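Long-range contacts in aspartokinase (Arabidopsis thaliana, PDB 2CDQ), which catalyses the ATP-dependent phosphorylation of L-aspartate to 4-phospho-L-aspartate, the first step in making lysine, threonine, methionine and isoleucine: residues A[61-65]-A[233-237]; A[148-152]-A[211-216]; A[182-187]-A[225-230]. One frame throughout, in Å; residues are numbered along the deposited sequence.

Interaction 1 of 3, residues A[61-65]-A[233-237]; sequences IVLSA and SDLTA. With LYS (lysine), chain D.
V62 directs its CB from strand 61-63 toward helix 233-237, and its two methyls divide the work. CG1, anti to the backbone N (chi1 178°), reaches the first turn, where it lies 3.7 Å from S233 O and 3.9 Å from the T236 CG2 methyl. CG2, beside the backbone N, goes to the next residue of the helix and rests 3.9 Å from A237 CA and 4.1 Å from A237 CB. A beta-branched residue suits this place because it offers two short apolar arms to neighbouring points of the helix surface, while the small A237 leaves room for CG2 beside its CA. Strand and helix run nearly antiparallel: the axes of the short segments 61-63 and 233-237 lie 164° apart and come within 8.4 Å of each other.

Where the strand gives way to a loop, the contact becomes polar. S64 OG and S233 OG form a hydrogen bond of 3.2 Å, in which either hydroxyl could be the donor. S64 OG also has a weak hydrogen bond with F33 O, and the S64 carbonyl oxygen accepts one from S151 OG. Short hydroxyl side chains let backbone and ligand pass close by: S64 CB is 3.4 Å from the O atom of the bound lysine, and S233 OG lies 3.9 Å from that lysine's CG. Beside S233, D234 turns its CB away from the strand and forms a salt bridge with K32, which probably binds ATP as in related enzymes; the same is likely of S64. S64, A65 and S233 line the pocket that holds the lysine, where the C-terminal end of a parallel strand and the start of a helix meet in the alpha/beta/alpha amino acid kinase fold.

Interaction 2 of 3, residues A[148-152]-A[211-216]; sequences ECLST and IVTGFL. With LYS (lysine), chain D.
The F215 ring and the E148 carboxylate lie close together, their planes 64° apart. One ring face is covered by the bound lysine, whose CD sits over the ring centre, while E148 OE1 lies at the ring edge, near its plane, and 3.5 Å from F215 CB. E148 reaches this spot because its chain bends at chi2, laying CG against G214 N. The alpha-amino N of the lysine lies against OE1 in a hydrogen bond whose very short length is doubtful; the same glutamate is a substrate-binding residue. An aromatic ring suits the apolar stem of the ligand, and a carboxylate its alpha-amino group.

Nearer the backbone the packing is apolar: E148 CB meets T213 CB at 3.7 Å and, one turn on, T152 CG2 touches I211 CG2 at 3.8 Å. A chi1 of 44° places T152 OG1 between its backbone N and carbonyl carbon, facing back to E148 O, which also takes T152 N; the single hydroxyl proton can go to E148 O or to Q168 OE1. T213 OG1 pairs with A171 N, leaving T213 CG2 to face the helix. Segments 148-152 and 211-213 run 168° apart; helix 137-161 packs on strand 209-219, which is flanked in the sheet by parallel strands 59-63 and 166-169.

Interaction 3 of 3, residues A[182-187]-A[225-230]; sequences FTNGDI and VTTLGR
Loop 182-187 packs against strand 225-227 and the turn that follows it; that strand is the second arm of a beta-hairpin with strand 209-219, at the edge of the amino acid kinase sheet. The backbones are tied by one hydrogen bond, G185 N to T227 O at 3.0 Å. A CA-H...O contact adds to it: G229 CA lies 3.2 Å from T183 O. On the strand itself, T227 N is held by D141 OD2 of helix 137-161.

Both glycines fit by lacking a CB. G185 lets T226 CG2 pack 3.7 Å from its CA. G229 has its bare CA turned to N184 OD1 and T183 O, and its positive phi (70°) is readily adopted by this residue.

Apolar packing is supplied by I187 CG1, 3.9 Å from L228 CD2. L228 CG, anti to its own carbonyl carbon (chi1 -54°), brings CD2 there; the two branched chains cross obliquely before helix 232-244, which both also touch through L235.

Charge leads outward at R230, which bonds to L391 O and makes a cation-pi contact with W392, a residue of the S-adenosylmethionine pocket: the end of segment 225-230 reaches the ACT domain.

The side chains of F182 and T226 cross at about a right angle; the ring edge meets V225 O in plane, with F182 CE1 3.6 Å from that oxygen.

Overall arrangement
Interactions 1 and 2 lie about 7 Å apart between centres and flank the same bound lysine in the active site, one from the side of S64 and S233, the other from that of E148 and F215. Neighbouring strands 59-63 and 209-219 join them: S233 OG packs 3.3 Å from G214 CA, and I61 CB lies 3.6 Å from I211 CD1. Interaction 3 is farther off, with centres about 13 and 14 Å from those of interactions 1 and 2. It is linked to interaction 2 through the hairpin, by L228 N to F215 O at 2.9 Å, and to interaction 1 where L228 CD1 packs on T236 OG1. Its far end lies toward the effector sites.

Interaction 1 of 3, residues A[61-65]-A[233-237]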
# COMPACT_ATOMS: atom_id res chain seq x y z
N ILE A 61 -18.07 -30.49 -21.67
CA ILE A 61 -17.53 -29.36 -22.41
C ILE A 61 -18.14 -28.04 -21.95
O ILE A 61 -19.36 -27.89 -21.90
CB ILE A 61 -17.69 -29.55 -23.94
CG1 ILE A 61 -17.19 -30.94 -24.37
CG2 ILE A 61 -16.99 -28.42 -24.72
CD1 ILE A 61 -15.68 -31.20 -24.16
N VAL A 62 -17.27 -27.10 -21.61
CA VAL A 62 -17.68 -25.75 -21.22
C VAL A 62 -17.27 -24.80 -22.33
O VAL A 62 -16.08 -24.67 -22.63
CB VAL A 62 -17.03 -25.31 -19.89
CG1 VAL A 62 -17.43 -23.88 -19.53
CG2 VAL A 62 -17.43 -26.24 -18.76
N LEU A 63 -18.26 -24.15 -22.94
CA LEU A 63 -17.99 -23.22 -24.03
C LEU A 63 -18.26 -21.77 -23.68
O LEU A 63 -19.26 -21.44 -23.04
CB LEU A 63 -18.79 -23.57 -25.28
CG LEU A 63 -18.49 -24.86 -26.03
CD1 LEU A 63 -19.31 -24.87 -27.30
CD2 LEU A 63 -17.01 -24.99 -26.36
N SER A 64 -17.34 -20.91 -24.11
CA SER A 64 -17.57 -19.47 -24.15
C SER A 64 -18.42 -19.12 -25.37
O SER A 64 -18.81 -20.01 -26.12
CB SER A 64 -16.24 -18.73 -24.21
OG SER A 64 -15.50 -18.94 -23.01
N ALA A 65 -18.71 -17.84 -25.57
CA ALA A 65 -19.39 -17.38 -26.78
C ALA A 65 -18.41 -17.40 -27.95
O ALA A 65 -17.20 -17.40 -27.73
CB ALA A 65 -19.94 -15.99 -26.57
N SER A 233 -16.10 -18.31 -17.74
CA SER A 233 -16.27 -19.71 -18.11
C SER A 233 -15.32 -20.63 -17.36
O SER A 233 -15.66 -21.79 -17.11
CB SER A 233 -16.13 -19.89 -19.62
OG SER A 233 -17.13 -19.16 -20.31
N ASP A 234 -14.14 -20.12 -16.98
CA ASP A 234 -13.20 -20.89 -16.17
C ASP A 234 -13.88 -21.36 -14.88
O ASP A 234 -13.80 -22.54 -14.52
CB ASP A 234 -11.93 -20.09 -15.85
CG ASP A 234 -11.07 -19.77 -17.08
OD1 ASP A 234 -10.99 -20.59 -18.03
OD2 ASP A 234 -10.45 -18.69 -17.09
N LEU A 235 -14.56 -20.43 -14.21
CA LEU A 235 -15.30 -20.74 -12.98
C LEU A 235 -16.33 -21.86 -13.18
O LEU A 235 -16.44 -22.76 -12.34
CB LEU A 235 -15.98 -19.48 -12.43
CG LEU A 235 -16.74 -19.61 -11.10
CD1 LEU A 235 -15.85 -20.15 -9.99
CD2 LEU A 235 -17.36 -18.27 -10.69
N THR A 236 -17.08 -21.78 -14.28
CA THR A 236 -18.04 -22.81 -14.64
C THR A 236 -17.37 -24.17 -14.71
O THR A 236 -17.92 -25.15 -14.19
CB THR A 236 -18.70 -22.50 -15.99
OG1 THR A 236 -19.40 -21.26 -15.87
CG2 THR A 236 -19.70 -23.56 -16.37
N ALA A 237 -16.19 -24.22 -15.33
CA ALA A 237 -15.46 -25.47 -15.47
C ALA A 237 -15.04 -26.05 -14.11
O ALA A 237 -15.24 -27.24 -13.87
CB ALA A 237 -14.25 -25.28 -16.37
N LYS D . -17.91 -15.86 -23.13
CA LYS D . -16.91 -14.75 -23.20
C LYS D . -15.69 -15.13 -24.05
O LYS D . -15.84 -15.49 -25.22
CB LYS D . -16.52 -14.30 -21.79
CG LYS D . -16.23 -15.45 -20.82
CD LYS D . -15.58 -14.94 -19.54
CE LYS D . -14.15 -14.48 -19.77
NZ LYS D . -13.54 -13.97 -18.51
OXT LYS D . -14.53 -15.10 -23.63

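Interaction 2 of 3, residues A[148-152]-A[211-216]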
# COMPACT_ATOMS: atom_id res chain seq x y z
N GLU A 148 -23.27 -17.37 -25.25
CA GLU A 148 -23.03 -18.78 -24.91
C GLU A 148 -24.22 -19.66 -25.27
O GLU A 148 -24.06 -20.84 -25.55
CB GLU A 148 -22.69 -18.95 -23.43
CG GLU A 148 -21.36 -18.31 -23.01
CD GLU A 148 -21.43 -16.79 -22.90
OE1 GLU A 148 -20.36 -16.16 -22.76
OE2 GLU A 148 -22.54 -16.22 -22.94
N CYS A 149 -25.42 -19.08 -25.25
CA CYS A 149 -26.62 -19.81 -25.65
C CYS A 149 -26.57 -20.21 -27.11
O CYS A 149 -26.96 -21.32 -27.47
CB CYS A 149 -27.87 -19.01 -25.34
SG CYS A 149 -28.23 -18.94 -23.59
N LEU A 150 -26.09 -19.30 -27.96
CA LEU A 150 -25.87 -19.59 -29.36
C LEU A 150 -24.72 -20.57 -29.50
O LEU A 150 -24.87 -21.65 -30.08
CB LEU A 150 -25.56 -18.31 -30.12
CG LEU A 150 -26.73 -17.37 -30.39
CD1 LEU A 150 -26.19 -16.00 -30.74
CD2 LEU A 150 -27.61 -17.90 -31.51
N SER A 151 -23.58 -20.20 -28.93
CA SER A 151 -22.34 -20.96 -29.01
C SER A 151 -22.54 -22.45 -28.74
O SER A 151 -22.25 -23.29 -29.60
CB SER A 151 -21.33 -20.38 -28.04
OG SER A 151 -20.13 -21.13 -28.06
N THR A 152 -23.03 -22.78 -27.55
CA THR A 152 -23.25 -24.17 -27.15
C THR A 152 -24.19 -24.94 -28.09
O THR A 152 -23.90 -26.08 -28.44
CB THR A 152 -23.76 -24.29 -25.70
OG1 THR A 152 -24.79 -23.32 -25.46
CG2 THR A 152 -22.62 -24.08 -24.72
N ILE A 211 -22.64 -30.17 -23.16
CA ILE A 211 -22.07 -28.92 -23.67
C ILE A 211 -22.72 -27.77 -22.91
O ILE A 211 -23.85 -27.39 -23.20
CB ILE A 211 -22.31 -28.77 -25.20
CG1 ILE A 211 -22.00 -30.07 -25.95
CG2 ILE A 211 -21.51 -27.59 -25.76
CD1 ILE A 211 -20.54 -30.55 -25.89
N VAL A 212 -21.99 -27.23 -21.93
CA VAL A 212 -22.54 -26.24 -20.99
C VAL A 212 -22.07 -24.80 -21.28
O VAL A 212 -20.89 -24.56 -21.54
CB VAL A 212 -22.21 -26.60 -19.52
CG1 VAL A 212 -23.16 -25.88 -18.57
CG2 VAL A 212 -22.30 -28.10 -19.29
N THR A 213 -23.02 -23.86 -21.22
CA THR A 213 -22.75 -22.43 -21.30
C THR A 213 -21.87 -22.02 -20.12
O THR A 213 -22.06 -22.51 -19.00
CB THR A 213 -24.04 -21.61 -21.23
OG1 THR A 213 -24.69 -21.87 -19.98
CG2 THR A 213 -24.97 -21.96 -22.37
N GLY A 214 -20.94 -21.10 -20.35
CA GLY A 214 -19.86 -20.88 -19.41
C GLY A 214 -20.00 -19.72 -18.45
O GLY A 214 -19.55 -19.77 -17.31
N PHE A 215 -20.62 -18.65 -18.92
CA PHE A 215 -20.50 -17.38 -18.21
C PHE A 215 -21.74 -17.14 -17.33
O PHE A 215 -21.90 -16.07 -16.75
CB PHE A 215 -20.27 -16.29 -19.27
CG PHE A 215 -19.83 -14.97 -18.74
CD1 PHE A 215 -19.26 -14.83 -17.48
CD2 PHE A 215 -19.96 -13.83 -19.54
CE1 PHE A 215 -18.86 -13.58 -17.02
CE2 PHE A 215 -19.56 -12.59 -19.09
CZ PHE A 215 -19.01 -12.46 -17.83
N LEU A 216 -22.59 -18.16 -17.20
CA LEU A 216 -23.98 -17.95 -16.79
C LEU A 216 -24.46 -18.66 -15.52
O LEU A 216 -23.96 -19.73 -15.15
CB LEU A 216 -24.92 -18.30 -17.95
CG LEU A 216 -24.60 -17.71 -19.33
CD1 LEU A 216 -25.61 -18.22 -20.34
CD2 LEU A 216 -24.58 -16.19 -19.30
N LYS D . -17.91 -15.86 -23.13
CA LYS D . -16.91 -14.75 -23.20
C LYS D . -15.69 -15.13 -24.05
O LYS D . -15.84 -15.49 -25.22
CB LYS D . -16.52 -14.30 -21.79
CG LYS D . -16.23 -15.45 -20.82
CD LYS D . -15.58 -14.94 -19.54
CE LYS D . -14.15 -14.48 -19.77
NZ LYS D . -13.54 -13.97 -18.51
OXT LYS D . -14.53 -15.10 -23.63

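Interaction 3 of 3, residues A[182-187]-A[225-230]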
# COMPACT_ATOMS: atom_id res chain seq x y z
N PHE A 182 -25.92 -8.49 -10.67
CA PHE A 182 -25.89 -8.95 -12.05
C PHE A 182 -24.52 -9.08 -12.76
O PHE A 182 -24.14 -10.16 -13.21
CB PHE A 182 -26.95 -8.23 -12.89
CG PHE A 182 -28.34 -8.71 -12.60
CD1 PHE A 182 -28.82 -9.89 -13.18
CD2 PHE A 182 -29.16 -8.02 -11.71
CE1 PHE A 182 -30.10 -10.36 -12.90
CE2 PHE A 182 -30.44 -8.48 -11.43
CZ PHE A 182 -30.91 -9.66 -12.02
N THR A 183 -23.78 -7.98 -12.85
CA THR A 183 -22.47 -8.03 -13.47
C THR A 183 -21.57 -9.06 -12.76
O THR A 183 -20.65 -9.62 -13.36
CB THR A 183 -21.85 -6.62 -13.53
OG1 THR A 183 -22.69 -5.78 -14.33
CG2 THR A 183 -20.44 -6.65 -14.13
N ASN A 184 -21.89 -9.35 -11.49
CA ASN A 184 -21.03 -10.18 -10.63
C ASN A 184 -21.78 -11.23 -9.79
O ASN A 184 -21.64 -11.28 -8.57
CB ASN A 184 -20.18 -9.27 -9.73
CG ASN A 184 -19.05 -10.02 -9.04
OD1 ASN A 184 -18.26 -10.71 -9.68
ND2 ASN A 184 -18.98 -9.87 -7.72
N GLY A 185 -22.54 -12.09 -10.46
CA GLY A 185 -23.27 -13.17 -9.78
C GLY A 185 -22.40 -14.18 -9.05
O GLY A 185 -21.55 -14.83 -9.65
N ASP A 186 -22.63 -14.31 -7.75
CA ASP A 186 -21.84 -15.19 -6.90
C ASP A 186 -22.47 -16.59 -6.82
O ASP A 186 -23.66 -16.72 -6.55
CB ASP A 186 -21.71 -14.58 -5.51
CG ASP A 186 -20.53 -15.14 -4.72
OD1 ASP A 186 -19.74 -15.92 -5.27
OD2 ASP A 186 -20.41 -14.78 -3.53
N ILE A 187 -21.66 -17.62 -7.04
CA ILE A 187 -22.13 -19.00 -6.96
C ILE A 187 -22.44 -19.42 -5.52
O ILE A 187 -21.57 -19.34 -4.65
CB ILE A 187 -21.13 -20.00 -7.60
CG1 ILE A 187 -21.04 -19.76 -9.11
CG2 ILE A 187 -21.53 -21.44 -7.28
CD1 ILE A 187 -20.19 -20.76 -9.88
N VAL A 225 -31.53 -14.58 -15.49
CA VAL A 225 -30.23 -14.98 -16.01
C VAL A 225 -29.11 -14.09 -15.46
O VAL A 225 -29.25 -12.87 -15.39
CB VAL A 225 -30.20 -14.98 -17.57
CG1 VAL A 225 -28.89 -15.57 -18.07
CG2 VAL A 225 -31.39 -15.77 -18.13
N THR A 226 -28.02 -14.73 -15.08
CA THR A 226 -26.92 -14.06 -14.40
C THR A 226 -25.57 -14.43 -15.01
O THR A 226 -25.38 -15.57 -15.43
CB THR A 226 -26.97 -14.41 -12.89
OG1 THR A 226 -27.71 -13.40 -12.20
CG2 THR A 226 -25.59 -14.49 -12.30
N THR A 227 -24.64 -13.47 -15.07
CA THR A 227 -23.25 -13.77 -15.45
C THR A 227 -22.35 -13.83 -14.22
O THR A 227 -22.56 -13.10 -13.26
CB THR A 227 -22.67 -12.76 -16.46
OG1 THR A 227 -22.71 -11.44 -15.92
CG2 THR A 227 -23.44 -12.80 -17.76
N LEU A 228 -21.34 -14.70 -14.28
CA LEU A 228 -20.53 -15.02 -13.10
C LEU A 228 -19.39 -14.03 -12.79
O LEU A 228 -18.57 -14.29 -11.91
CB LEU A 228 -19.98 -16.45 -13.22
CG LEU A 228 -21.01 -17.57 -13.46
CD1 LEU A 228 -20.33 -18.90 -13.72
CD2 LEU A 228 -22.00 -17.69 -12.32
N GLY A 229 -19.37 -12.90 -13.50
CA GLY A 229 -18.34 -11.88 -13.32
C GLY A 229 -17.00 -12.36 -13.84
O GLY A 229 -16.94 -13.26 -14.68
N ARG A 230 -15.91 -11.75 -13.36
CA ARG A 230 -14.57 -12.25 -13.63
C ARG A 230 -14.53 -13.71 -13.23
O ARG A 230 -15.32 -14.16 -12.38
CB ARG A 230 -13.53 -11.46 -12.83
CG ARG A 230 -13.49 -9.98 -13.12
CD ARG A 230 -12.89 -9.20 -11.95
NE ARG A 230 -12.99 -7.74 -12.10
CZ ARG A 230 -12.82 -7.06 -13.23
NH1 ARG A 230 -12.51 -7.68 -14.36
NH2 ARG A 230 -12.95 -5.74 -13.23